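Local coordinates for protein dihydropteroate synthase (Xanthomonas albilineans, PDB 6Q62) that probably catalyses the condensation of para-aminobenzoate with 6-hydroxymethyl-7,8-dihydropterin diphosphate to give 7,8-dihydropteroate, the immediate precursor of folates, at residues V142-M146 / F169-I174; L187-F193 / V217-L223. All blocks are in the same frame, centred on the assembly; numbering follows the deposited sequence.

Contact 1: residues V142-M146 / F169-I174. With 6GU (6-chloroguanine), chain E.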
ATOM      1  N   VAL A 142      -5.700  -9.402  23.798  1.00  8.20           N
ATOM      2  CA  VAL A 142      -6.485  -8.727  22.778  1.00  7.28           C
ATOM      3  C   VAL A 142      -7.940  -9.127  22.968  1.00  8.78           C
ATOM      4  O   VAL A 142      -8.253 -10.314  22.931  1.00 10.16           O
ATOM      5  CB  VAL A 142      -6.035  -9.103  21.337  1.00 10.42           C
ATOM      6  CG1 VAL A 142      -6.875  -8.358  20.292  1.00  9.91           C
ATOM      7  CG2 VAL A 142      -4.539  -8.854  21.115  1.00  9.84           C
ATOM      8  N   LEU A 143      -8.831  -8.139  23.083  1.00  9.09           N
ATOM      9  CA  LEU A 143     -10.256  -8.346  23.172  1.00  8.26           C
ATOM     10  C   LEU A 143     -10.867  -8.001  21.822  1.00 10.21           C
ATOM     11  O   LEU A 143     -10.912  -6.837  21.436  1.00 10.21           O
ATOM     12  CB  LEU A 143     -10.854  -7.464  24.285  1.00  8.41           C
ATOM     13  CG  LEU A 143     -10.184  -7.553  25.689  1.00  9.72           C
ATOM     14  CD1 LEU A 143     -10.789  -6.509  26.633  1.00  9.63           C
ATOM     15  CD2 LEU A 143     -10.336  -8.969  26.310  1.00 11.63           C
ATOM     16  N   MET A 144     -11.312  -9.006  21.100  1.00  7.82           N
ATOM     17  CA  MET A 144     -11.853  -8.799  19.764  1.00  8.40           C
ATOM     18  C   MET A 144     -13.374  -8.837  19.770  1.00 13.30           C
ATOM     19  O   MET A 144     -13.973  -9.495  20.633  1.00 12.75           O
ATOM     20  CB  MET A 144     -11.283  -9.883  18.834  1.00  9.54           C
ATOM     21  CG  MET A 144     -11.409  -9.548  17.336  1.00 11.47           C
ATOM     22  SD  MET A 144     -11.225 -11.002  16.274  1.00 13.47           S
ATOM     23  CE  MET A 144     -12.875 -11.706  16.413  1.00 10.88           C
ATOM     24  N   HIS A 145     -14.003  -8.160  18.802  1.00 11.16           N
ATOM     25  CA  HIS A 145     -15.444  -8.220  18.659  1.00 10.62           C
ATOM     26  C   HIS A 145     -15.838  -9.304  17.667  1.00 15.38           C
ATOM     27  O   HIS A 145     -15.361  -9.349  16.539  1.00 11.84           O
ATOM     28  CB  HIS A 145     -16.051  -6.885  18.191  1.00 10.60           C
ATOM     29  CG  HIS A 145     -17.527  -6.996  17.882  1.00 13.66           C
ATOM     30  ND1 HIS A 145     -17.985  -7.339  16.621  1.00 14.92           N
ATOM     31  CD2 HIS A 145     -18.598  -6.844  18.699  1.00 14.91           C
ATOM     32  CE1 HIS A 145     -19.310  -7.381  16.702  1.00 14.46           C
ATOM     33  NE2 HIS A 145     -19.727  -7.078  17.925  1.00 14.56           N
ATOM     34  N   MET A 146     -16.744 -10.174  18.088  1.00 14.98           N
ATOM     35  CA  MET A 146     -17.384 -11.121  17.187  1.00 16.07           C
ATOM     36  C   MET A 146     -18.803 -11.343  17.713  1.00 20.73           C
ATOM     37  O   MET A 146     -18.986 -11.312  18.918  1.00 22.04           O
ATOM     38  CB  MET A 146     -16.573 -12.398  16.859  1.00 19.39           C
ATOM     39  CG  MET A 146     -16.628 -13.470  17.903  1.00 23.63           C
ATOM     40  SD  MET A 146     -15.623 -14.874  17.418  1.00 27.21           S
ATOM     41  CE  MET A 146     -16.631 -15.592  16.179  1.00 25.37           C
ATOM     42  N   PHE A 169     -19.691  -2.979  22.672  1.00 11.05           N
ATOM     43  CA  PHE A 169     -19.189  -4.295  23.063  1.00 11.25           C
ATOM     44  C   PHE A 169     -17.778  -4.200  23.671  1.00 15.12           C
ATOM     45  O   PHE A 169     -17.508  -4.820  24.692  1.00 14.46           O
ATOM     46  CB  PHE A 169     -19.211  -5.257  21.877  1.00 12.57           C
ATOM     47  CG  PHE A 169     -18.610  -6.615  22.166  1.00 13.95           C
ATOM     48  CD1 PHE A 169     -19.392  -7.646  22.674  1.00 17.29           C
ATOM     49  CD2 PHE A 169     -17.259  -6.868  21.923  1.00 15.84           C
ATOM     50  CE1 PHE A 169     -18.841  -8.922  22.912  1.00 17.64           C
ATOM     51  CE2 PHE A 169     -16.717  -8.140  22.142  1.00 17.24           C
ATOM     52  CZ  PHE A 169     -17.511  -9.159  22.645  1.00 16.06           C
ATOM     53  N   LEU A 170     -16.870  -3.450  23.022  1.00 14.59           N
ATOM     54  CA  LEU A 170     -15.482  -3.326  23.515  1.00 13.42           C
ATOM     55  C   LEU A 170     -15.382  -2.596  24.839  1.00 18.68           C
ATOM     56  O   LEU A 170     -14.567  -2.993  25.669  1.00 17.67           O
ATOM     57  CB  LEU A 170     -14.576  -2.717  22.439  1.00 13.64           C
ATOM     58  CG  LEU A 170     -14.460  -3.645  21.202  1.00 15.35           C
ATOM     59  CD1 LEU A 170     -13.778  -2.935  20.046  1.00 14.56           C
ATOM     60  CD2 LEU A 170     -13.754  -4.972  21.555  1.00 14.68           C
ATOM     61  N   VAL A 171     -16.235  -1.567  25.079  1.00 17.16           N
ATOM     62  CA  VAL A 171     -16.283  -0.873  26.373  1.00 15.97           C
ATOM     63  C   VAL A 171     -16.678  -1.927  27.456  1.00 16.47           C
ATOM     64  O   VAL A 171     -16.009  -2.043  28.479  1.00 15.56           O
ATOM     65  CB  VAL A 171     -17.291   0.308  26.314  1.00 20.52           C
ATOM     66  CG1 VAL A 171     -17.693   0.785  27.707  1.00 19.75           C
ATOM     67  CG2 VAL A 171     -16.721   1.464  25.505  1.00 20.71           C
ATOM     68  N   GLU A 172     -17.739  -2.713  27.184  1.00 14.51           N
ATOM     69  CA  GLU A 172     -18.218  -3.798  28.078  1.00 15.06           C
ATOM     70  C   GLU A 172     -17.125  -4.826  28.393  1.00 14.77           C
ATOM     71  O   GLU A 172     -16.962  -5.205  29.546  1.00 16.65           O
ATOM     72  CB  GLU A 172     -19.409  -4.518  27.454  1.00 16.18           C
ATOM     73  CG  GLU A 172     -20.677  -3.685  27.495  1.00 30.52           C
ATOM     74  CD  GLU A 172     -21.822  -4.137  26.612  1.00 52.33           C
ATOM     75  OE1 GLU A 172     -21.686  -5.166  25.909  1.00 35.48           O
ATOM     76  OE2 GLU A 172     -22.861  -3.439  26.614  1.00 54.22           O
ATOM     77  N   ARG A 173     -16.343  -5.237  27.379  1.00 11.51           N
ATOM     78  CA  ARG A 173     -15.289  -6.228  27.612  1.00 10.58           C
ATOM     79  C   ARG A 173     -14.091  -5.641  28.346  1.00 13.42           C
ATOM     80  O   ARG A 173     -13.505  -6.338  29.172  1.00 13.41           O
ATOM     81  CB  ARG A 173     -14.870  -6.937  26.312  1.00  8.09           C
ATOM     82  CG  ARG A 173     -16.013  -7.649  25.589  1.00 12.45           C
ATOM     83  CD  ARG A 173     -16.834  -8.580  26.504  1.00 14.21           C
ATOM     84  NE  ARG A 173     -15.986  -9.583  27.178  1.00 12.31           N
ATOM     85  CZ  ARG A 173     -16.323 -10.192  28.312  1.00 23.05           C
ATOM     86  NH1 ARG A 173     -15.517 -11.099  28.850  1.00 14.42           N
ATOM     87  NH2 ARG A 173     -17.472  -9.904  28.910  1.00 14.81           N
ATOM     88  N   ILE A 174     -13.741  -4.361  28.082  1.00 11.28           N
ATOM     89  CA  ILE A 174     -12.648  -3.699  28.826  1.00 10.30           C
ATOM     90  C   ILE A 174     -13.066  -3.688  30.319  1.00 14.70           C
ATOM     91  O   ILE A 174     -12.257  -4.000  31.183  1.00 13.61           O
ATOM     92  CB  ILE A 174     -12.397  -2.227  28.318  1.00 12.41           C
ATOM     93  CG1 ILE A 174     -11.727  -2.250  26.900  1.00 12.00           C
ATOM     94  CG2 ILE A 174     -11.492  -1.426  29.313  1.00 14.57           C
ATOM     95  CD1 ILE A 174     -11.846  -0.891  26.151  1.00 12.69           C
TER
HETATM   96 CL6  6GU E 401      -8.994  -9.714  12.638  1.00 32.98          CL
HETATM   97  N1  6GU E 401      -8.046 -10.123  14.894  1.00 18.64           N
HETATM   98  C2  6GU E 401      -7.605 -11.006  15.879  1.00 16.84           C
HETATM   99  N2  6GU E 401      -7.335 -10.423  17.038  1.00 20.10           N
HETATM  100  N3  6GU E 401      -7.467 -12.373  15.737  1.00 12.39           N
HETATM  101  C4  6GU E 401      -7.845 -12.848  14.499  1.00 13.50           C
HETATM  102  C5  6GU E 401      -8.327 -12.013  13.456  1.00 20.19           C
HETATM  103  C6  6GU E 401      -8.384 -10.688  13.756  1.00 21.79           C
HETATM  104  N7  6GU E 401      -8.637 -12.798  12.348  1.00 20.52           N
HETATM  105  C8  6GU E 401      -8.334 -14.092  12.763  1.00 20.86           C
HETATM  106  N9  6GU E 401      -7.856 -14.156  14.035  1.00 18.12           N

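Contact 2: residues L187-F193 / V217-L223. With 6GU (6-chloroguanine), chain E.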
ATOM      1  N   LEU A 187      -4.411  -4.381  28.230  1.00  9.36           N
ATOM      2  CA  LEU A 187      -5.498  -4.621  27.277  1.00  9.61           C
ATOM      3  C   LEU A 187      -5.232  -4.036  25.912  1.00 14.23           C
ATOM      4  O   LEU A 187      -4.671  -2.940  25.807  1.00 12.80           O
ATOM      5  CB  LEU A 187      -6.821  -4.032  27.797  1.00  9.50           C
ATOM      6  CG  LEU A 187      -7.325  -4.528  29.156  1.00 12.76           C
ATOM      7  CD1 LEU A 187      -8.632  -3.846  29.524  1.00 12.19           C
ATOM      8  CD2 LEU A 187      -7.512  -6.040  29.176  1.00 13.07           C
ATOM      9  N   LEU A 188      -5.732  -4.724  24.858  1.00 10.78           N
ATOM     10  CA  LEU A 188      -5.743  -4.254  23.479  1.00  9.38           C
ATOM     11  C   LEU A 188      -7.149  -4.566  23.014  1.00 10.11           C
ATOM     12  O   LEU A 188      -7.771  -5.497  23.550  1.00  9.41           O
ATOM     13  CB  LEU A 188      -4.745  -5.006  22.579  1.00 10.00           C
ATOM     14  CG  LEU A 188      -3.253  -4.832  22.928  1.00 13.77           C
ATOM     15  CD1 LEU A 188      -2.772  -5.950  23.809  1.00 15.52           C
ATOM     16  CD2 LEU A 188      -2.423  -4.827  21.660  1.00 14.73           C
ATOM     17  N   ILE A 189      -7.665  -3.788  22.047  1.00  7.49           N
ATOM     18  CA  ILE A 189      -9.005  -4.072  21.510  1.00  7.43           C
ATOM     19  C   ILE A 189      -8.921  -4.234  20.005  1.00 12.34           C
ATOM     20  O   ILE A 189      -7.971  -3.765  19.383  1.00 12.42           O
ATOM     21  CB  ILE A 189     -10.072  -3.052  21.939  1.00 11.08           C
ATOM     22  CG1 ILE A 189      -9.698  -1.603  21.461  1.00 10.49           C
ATOM     23  CG2 ILE A 189     -10.328  -3.170  23.450  1.00 10.95           C
ATOM     24  CD1 ILE A 189     -10.772  -0.534  21.758  1.00 14.36           C
ATOM     25  N   ASP A 190      -9.910  -4.910  19.422  1.00  9.11           N
ATOM     26  CA  ASP A 190      -9.876  -5.172  17.996  1.00  9.36           C
ATOM     27  C   ASP A 190     -11.335  -5.230  17.531  1.00 12.28           C
ATOM     28  O   ASP A 190     -12.117  -6.001  18.104  1.00 11.85           O
ATOM     29  CB  ASP A 190      -9.178  -6.524  17.810  1.00  9.21           C
ATOM     30  CG  ASP A 190      -9.035  -7.023  16.397  1.00 13.46           C
ATOM     31  OD1 ASP A 190      -9.821  -6.592  15.525  1.00 12.35           O
ATOM     32  OD2 ASP A 190      -8.176  -7.870  16.169  1.00 15.70           O
ATOM     33  N   PRO A 191     -11.707  -4.474  16.478  1.00 10.01           N
ATOM     34  CA  PRO A 191     -13.111  -4.520  15.993  1.00  9.79           C
ATOM     35  C   PRO A 191     -13.519  -5.813  15.327  1.00 12.67           C
ATOM     36  O   PRO A 191     -14.697  -5.986  14.979  1.00 14.83           O
ATOM     37  CB  PRO A 191     -13.178  -3.351  15.002  1.00 12.02           C
ATOM     38  CG  PRO A 191     -11.792  -3.227  14.495  1.00 15.30           C
ATOM     39  CD  PRO A 191     -10.897  -3.513  15.684  1.00 10.27           C
ATOM     40  N   GLY A 192     -12.557  -6.685  15.070  1.00  9.21           N
ATOM     41  CA  GLY A 192     -12.829  -7.988  14.474  1.00  8.23           C
ATOM     42  C   GLY A 192     -13.299  -7.926  13.046  1.00 13.70           C
ATOM     43  O   GLY A 192     -14.407  -8.388  12.736  1.00 12.23           O
ATOM     44  N   PHE A 193     -12.481  -7.315  12.167  1.00 10.76           N
ATOM     45  CA  PHE A 193     -12.871  -7.237  10.757  1.00  9.77           C
ATOM     46  C   PHE A 193     -13.158  -8.633  10.194  1.00 13.06           C
ATOM     47  O   PHE A 193     -12.400  -9.574  10.441  1.00 12.97           O
ATOM     48  CB  PHE A 193     -11.771  -6.546   9.935  1.00 10.38           C
ATOM     49  CG  PHE A 193     -11.612  -5.084  10.262  1.00 10.04           C
ATOM     50  CD1 PHE A 193     -12.526  -4.153   9.802  1.00 10.43           C
ATOM     51  CD2 PHE A 193     -10.481  -4.621  10.937  1.00 10.07           C
ATOM     52  CE1 PHE A 193     -12.366  -2.785  10.085  1.00 10.35           C
ATOM     53  CE2 PHE A 193     -10.309  -3.250  11.194  1.00 12.40           C
ATOM     54  CZ  PHE A 193     -11.251  -2.341  10.767  1.00 10.68           C
ATOM     55  N   VAL A 217      -6.989   2.464  24.947  1.00 23.43           N
ATOM     56  CA  VAL A 217      -6.287   1.190  24.811  1.00 19.48           C
ATOM     57  C   VAL A 217      -5.814   1.002  23.359  1.00 19.10           C
ATOM     58  O   VAL A 217      -6.530   1.400  22.443  1.00 18.00           O
ATOM     59  CB  VAL A 217      -7.093  -0.044  25.351  1.00 23.39           C
ATOM     60  CG1 VAL A 217      -7.400   0.086  26.852  1.00 23.32           C
ATOM     61  CG2 VAL A 217      -8.372  -0.247  24.568  1.00 23.21           C
ATOM     62  N   PRO A 218      -4.622   0.417  23.138  1.00 13.52           N
ATOM     63  CA  PRO A 218      -4.163   0.178  21.748  1.00 12.64           C
ATOM     64  C   PRO A 218      -5.147  -0.656  20.936  1.00 13.89           C
ATOM     65  O   PRO A 218      -5.803  -1.568  21.477  1.00 13.31           O
ATOM     66  CB  PRO A 218      -2.854  -0.584  21.916  1.00 14.09           C
ATOM     67  CG  PRO A 218      -2.440  -0.354  23.325  1.00 19.43           C
ATOM     68  CD  PRO A 218      -3.662  -0.129  24.120  1.00 16.09           C
ATOM     69  N   VAL A 219      -5.231  -0.353  19.630  1.00 10.26           N
ATOM     70  CA  VAL A 219      -6.183  -1.018  18.732  1.00  8.68           C
ATOM     71  C   VAL A 219      -5.431  -1.874  17.721  1.00 10.79           C
ATOM     72  O   VAL A 219      -4.451  -1.415  17.095  1.00 11.56           O
ATOM     73  CB  VAL A 219      -7.096   0.039  18.039  1.00 13.80           C
ATOM     74  CG1 VAL A 219      -7.990  -0.565  16.944  1.00 14.11           C
ATOM     75  CG2 VAL A 219      -7.929   0.832  19.046  1.00 14.28           C
ATOM     76  N   LEU A 220      -5.870  -3.124  17.580  0.50  7.18           N
ATOM     77  CA  LEU A 220      -5.321  -4.072  16.618  0.50  6.56           C
ATOM     78  C   LEU A 220      -6.315  -4.143  15.459  0.50 11.49           C
ATOM     79  O   LEU A 220      -7.521  -4.220  15.695  0.50 10.02           O
ATOM     80  CB  LEU A 220      -5.176  -5.451  17.288  0.50  7.50           C
ATOM     81  CG  LEU A 220      -4.535  -6.588  16.480  0.50 12.08           C
ATOM     82  CD1 LEU A 220      -3.930  -7.621  17.398  0.50 12.63           C
ATOM     83  CD2 LEU A 220      -5.472  -7.238  15.487  0.50 16.07           C
ATOM     84  N   ALA A 221      -5.815  -4.147  14.216  1.00  9.74           N
ATOM     85  CA  ALA A 221      -6.676  -4.277  13.028  1.00  8.65           C
ATOM     86  C   ALA A 221      -6.124  -5.438  12.238  1.00 10.62           C
ATOM     87  O   ALA A 221      -4.938  -5.502  12.007  1.00 10.46           O
ATOM     88  CB  ALA A 221      -6.610  -3.012  12.165  1.00  9.54           C
ATOM     89  N   GLY A 222      -6.992  -6.331  11.823  1.00 10.07           N
ATOM     90  CA  GLY A 222      -6.617  -7.481  11.014  1.00  8.07           C
ATOM     91  C   GLY A 222      -7.532  -7.583   9.802  1.00 11.90           C
ATOM     92  O   GLY A 222      -8.663  -8.032   9.941  1.00 11.37           O
ATOM     93  N   LEU A 223      -7.074  -7.164   8.614  1.00  9.70           N
ATOM     94  CA  LEU A 223      -7.923  -7.271   7.417  1.00 11.18           C
ATOM     95  C   LEU A 223      -7.228  -8.160   6.397  1.00 15.53           C
ATOM     96  O   LEU A 223      -7.694  -8.290   5.262  1.00 17.52           O
ATOM     97  CB  LEU A 223      -8.148  -5.865   6.799  1.00 11.94           C
ATOM     98  CG  LEU A 223      -8.858  -4.814   7.654  1.00 17.54           C
ATOM     99  CD1 LEU A 223      -7.889  -3.737   8.109  1.00 18.98           C
ATOM    100  CD2 LEU A 223      -9.942  -4.144   6.874  1.00 19.98           C
TER
HETATM  101 CL6  6GU E 401      -8.994  -9.714  12.638  1.00 32.98          CL
HETATM  102  N1  6GU E 401      -8.046 -10.123  14.894  1.00 18.64           N
HETATM  103  C2  6GU E 401      -7.605 -11.006  15.879  1.00 16.84           C
HETATM  104  N2  6GU E 401      -7.335 -10.423  17.038  1.00 20.10           N
HETATM  105  N3  6GU E 401      -7.467 -12.373  15.737  1.00 12.39           N
HETATM  106  C4  6GU E 401      -7.845 -12.848  14.499  1.00 13.50           C
HETATM  107  C5  6GU E 401      -8.327 -12.013  13.456  1.00 20.19           C
HETATM  108  C6  6GU E 401      -8.384 -10.688  13.756  1.00 21.79           C
HETATM  109  N7  6GU E 401      -8.637 -12.798  12.348  1.00 20.52           N
HETATM  110  C8  6GU E 401      -8.334 -14.092  12.763  1.00 20.86           C
HETATM  111  N9  6GU E 401      -7.856 -14.156  14.035  1.00 18.12           N
HETATM  112  O   HOH W   1      -9.655  -7.121  12.940  1.00 10.36           O

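Contact 1: residues V142-M146 / F169-I174
The ring of Phe169 lies between two neighbours: the imidazole of His145 points an edge at one face, with the planes at 89° and the centroids 4.9 Å apart, and Arg173 CG covers the opposite face near the rim. In this T-shaped pair His145 CD2 leads, reaching Phe169 CG at 3.5 Å, while the Phe169 edge turns CE2 to Met144 O at 3.4 Å. This is the packing of strand 141-144 and the first residue beyond its C-terminal end against helix 162-179, the strand and helix of one beta-alpha-beta crossover in a TIM barrel. With CG anti to the backbone N, chi1 of 173° swings the imidazole of His145 so that its CD2 edge meets the Phe169 ring; its ND1 is hydrogen-bonded to Lys197. Further back, Leu170 CD2 sits 3.4 Å from Leu143 O, and Leu143 CD1 lies 3.7 Å from Arg173 O. No hydrogen bond joins strand to helix; the guanidinium of Arg173 instead bonds through NE to Ala124 O. Met144, leaving in the other direction from Leu143, enters the pocket of the bound 6-chloroguanine; its chain, extended through chi1 and chi2 (both -162°), brings Met144 SD to 3.6 Å from ligand N1.

Contact 2: residues L187-F193 / V217-L223
Ile189 and Val219 pair in a single parallel bridge, and both backbone bonds of Ile189 serve it. Its amide N donates to Pro218 O at 3.0 Å, and its carbonyl O accepts from Leu220 N at 2.8 Å with an N-H...O angle of 172°, so the two links straddle Val219. Beside them, Ile189 CG1 meets Val217 CG2 at 3.6 Å, the side chains crossing at about a right angle. After Asp190 the regular bonding stops, because Pro191 has no N-H to give Leu220 O. Asp190 OD1 accepts from Gly192 N, two residues on, at 2.8 Å, which makes an Asx turn; the amide meets the oxygen from above the carboxylate plane. The same oxygen also accepts a hydrogen bond from a water at 2.6 Å. That water accepts from Phe193 N and Gly222 N, satisfying both amides and tying the two loops together. Asp190 OD2 faces the ligand and accepts from N2 of 6-chloroguanine at 2.8 Å. Lys226 bonds to Phe193 O and Gly222 O. Past the strand ends, beside helix 199-207, Leu223 CD2 stands over one face of the Phe193 ring, a CH-pi contact 4.0 Å from its centroid. Strand pairing that ends in a ligand-binding carboxylate, with loops beyond it, is characteristic of a TIM-barrel active site at the C-terminal strand ends, here the 6-chloroguanine site, consistent with the pterin pocket of dihydropteroate synthases.

Overall arrangement
Followed from the N terminus, the chain runs up strand 141-144, passes through a loop that is partly unmodelled, and returns along helix 162-179; contact 1 closes that excursion. The next turn delivers strand 187-190, which hydrogen-bonds alongside 141-144 through Leu143 N to Leu188 O and His145 N to Asp190 O, completing the beta-alpha-beta unit. Helices 199-207 and 209-212 follow before contact 2 closes the second excursion at 217-223. The contacts are thus in series, neither nested nor crossed, with strand 187-190 joining them. Contact 1 ties the barrel wall to its outer helix, contact 2 joins the two end strands, 187-190 and 220-221, and so closes the barrel, and both reach the same bound 6-chloroguanine.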